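Local coordinates for peptidylprolyl Isomerase (Naegleria fowleri, PDB 6B4P), which probably catalyses the cis-trans isomerisation of peptide bonds preceding proline, as a member of the FKBP family, at residues A[104-107]-A[112-115]. Residues are numbered along the deposited sequence; the frame is centred on the assembly and turned at random.
Sequences NNAI and PANS
A113 lies against the backbone of N104 and N105, and A106 CA and A113 CA are 4.0 Å apart, a spacing that the small alanine side chains suit. The apolar part is slight. A106 CB lies near A113 N and 4.2 Å from A113 CB, a loose apolar contact. On the other flank, A113 CB sits 3.5 Å from the carbonyl oxygen N104 O. Such short methyl groups fit a place where the two backbones run this close.

The polar part is carried chiefly by N105 O. A113 CA points its hydrogen at this oxygen, 3.5 Å from CA to N105 O and almost straight (174° at the hydrogen), a weak CH···O contact. A water gives the same oxygen a stronger partner: it donates to N105 O at 2.8 Å and accepts from S115 N at 3.1 Å, joining the two backbones. Within 112-115, the hydroxyl S115 OG donates to P112 O at 2.7 Å, approaching from above the carbonyl plane and closing the bend that contains N114, whose backbone is left-handed, a conformation asparagine adopts more readily than most residues other than glycine.

The amides of N104 and N114 run alongside each other, pointing the same way with their planes 83° apart. N104 OD1 and N114 OD1 are 4.0 Å apart, a separation in keeping with two acceptors that do not bond to each other. The chi1 of N114 (-166°) swings CG away from the backbone N, which lays the amide alongside that of N104, and N114 OD1 accepts a hydrogen bond from S98 OG.

Both segments belong to the long loop between strands 91-96 and 117-126, which in FKBPs overhangs the active site. Between 104-107 and 112-115 the link is one water bridge, a weak CH···O contact and loose methyl contacts, all at the surface, so this pairing depends on backbone polar groups more than on apolar burial.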
ATOM      1  N   ASN A 104      -3.271 -16.095   6.598  1.00 20.98           N
ATOM      2  CA  ASN A 104      -4.448 -16.748   7.157  1.00 21.73           C
ATOM      3  C   ASN A 104      -4.967 -16.066   8.416  1.00 21.98           C
ATOM      4  O   ASN A 104      -5.963 -16.530   8.984  1.00 28.53           O
ATOM      5  CB  ASN A 104      -4.149 -18.221   7.450  1.00 23.50           C
ATOM      6  CG  ASN A 104      -3.946 -19.032   6.189  1.00 36.04           C
ATOM      7  OD1 ASN A 104      -4.537 -18.738   5.149  1.00 46.18           O
ATOM      8  ND2 ASN A 104      -3.112 -20.062   6.274  1.00 49.92           N
ATOM      9  N   ASN A 105      -4.331 -14.984   8.859  1.00 18.72           N
ATOM     10  CA  ASN A 105      -4.725 -14.336  10.098  1.00 19.91           C
ATOM     11  C   ASN A 105      -5.913 -13.403   9.892  1.00 17.07           C
ATOM     12  O   ASN A 105      -6.069 -12.762   8.845  1.00 19.42           O
ATOM     13  CB  ASN A 105      -3.566 -13.521  10.675  1.00 20.43           C
ATOM     14  CG  ASN A 105      -2.343 -14.364  10.973  1.00 30.82           C
ATOM     15  OD1 ASN A 105      -2.407 -15.332  11.728  1.00 34.18           O
ATOM     16  ND2 ASN A 105      -1.217 -13.997  10.379  1.00 34.70           N
ATOM     17  N   ALA A 106      -6.731 -13.298  10.932  1.00 18.13           N
ATOM     18  CA  ALA A 106      -7.691 -12.218  11.056  1.00 15.00           C
ATOM     19  C   ALA A 106      -7.081 -11.119  11.917  1.00 14.97           C
ATOM     20  O   ALA A 106      -6.263 -11.383  12.805  1.00 20.02           O
ATOM     21  CB  ALA A 106      -8.993 -12.708  11.697  1.00 21.08           C
ATOM     22  N   ILE A 107      -7.469  -9.882  11.625  1.00 14.85           N
ATOM     23  CA  ILE A 107      -7.216  -8.770  12.537  1.00 15.17           C
ATOM     24  C   ILE A 107      -8.581  -8.435  13.116  1.00 16.89           C
ATOM     25  O   ILE A 107      -9.408  -7.841  12.408  1.00 18.79           O
ATOM     26  CB  ILE A 107      -6.587  -7.556  11.830  1.00 17.40           C
ATOM     27  CG1 ILE A 107      -5.336  -7.945  11.038  1.00 21.84           C
ATOM     28  CG2 ILE A 107      -6.272  -6.471  12.845  1.00 23.43           C
ATOM     29  CD1 ILE A 107      -4.266  -8.596  11.868  1.00 24.90           C
ATOM     30  N   PRO A 112     -11.062  -9.787   8.030  1.00 19.68           N
ATOM     31  CA  PRO A 112     -11.344 -11.214   8.193  1.00 20.41           C
ATOM     32  C   PRO A 112     -10.164 -12.075   7.776  1.00 18.70           C
ATOM     33  O   PRO A 112      -9.297 -11.671   6.996  1.00 20.41           O
ATOM     34  CB  PRO A 112     -12.541 -11.453   7.262  1.00 25.16           C
ATOM     35  CG  PRO A 112     -12.960 -10.103   6.770  1.00 23.97           C
ATOM     36  CD  PRO A 112     -11.794  -9.192   6.906  1.00 21.25           C
ATOM     37  N   ALA A 113     -10.162 -13.305   8.288  1.00 19.13           N
ATOM     38  CA  ALA A 113      -9.100 -14.242   7.956  1.00 20.02           C
ATOM     39  C   ALA A 113      -8.992 -14.448   6.448  1.00 21.51           C
ATOM     40  O   ALA A 113     -10.001 -14.537   5.741  1.00 21.97           O
ATOM     41  CB  ALA A 113      -9.340 -15.581   8.655  1.00 22.75           C
ATOM     42  N   ASN A 114      -7.752 -14.499   5.960  1.00 20.44           N
ATOM     43  CA  ASN A 114      -7.441 -14.864   4.574  1.00 16.05           C
ATOM     44  C   ASN A 114      -8.002 -13.855   3.564  1.00 16.83           C
ATOM     45  O   ASN A 114      -8.637 -14.219   2.572  1.00 21.63           O
ATOM     46  CB  ASN A 114      -7.926 -16.284   4.268  1.00 23.59           C
ATOM     47  CG  ASN A 114      -7.339 -16.827   2.999  1.00 31.07           C
ATOM     48  OD1 ASN A 114      -6.300 -16.354   2.532  1.00 32.90           O
ATOM     49  ND2 ASN A 114      -8.004 -17.816   2.417  1.00 30.80           N
ATOM     50  N   SER A 115      -7.706 -12.577   3.782  1.00 15.75           N
ATOM     51  CA  SER A 115      -8.261 -11.496   2.974  1.00 16.06           C
ATOM     52  C   SER A 115      -7.269 -10.943   1.956  1.00 14.55           C
ATOM     53  O   SER A 115      -6.178 -10.493   2.328  1.00 15.57           O
ATOM     54  CB  SER A 115      -8.705 -10.339   3.864  1.00 16.05           C
ATOM     55  OG  SER A 115      -9.866 -10.653   4.594  1.00 17.80           O
TER
HETATM   56  O   HOH W   1      -5.796 -12.160   6.149  1.00 17.25           O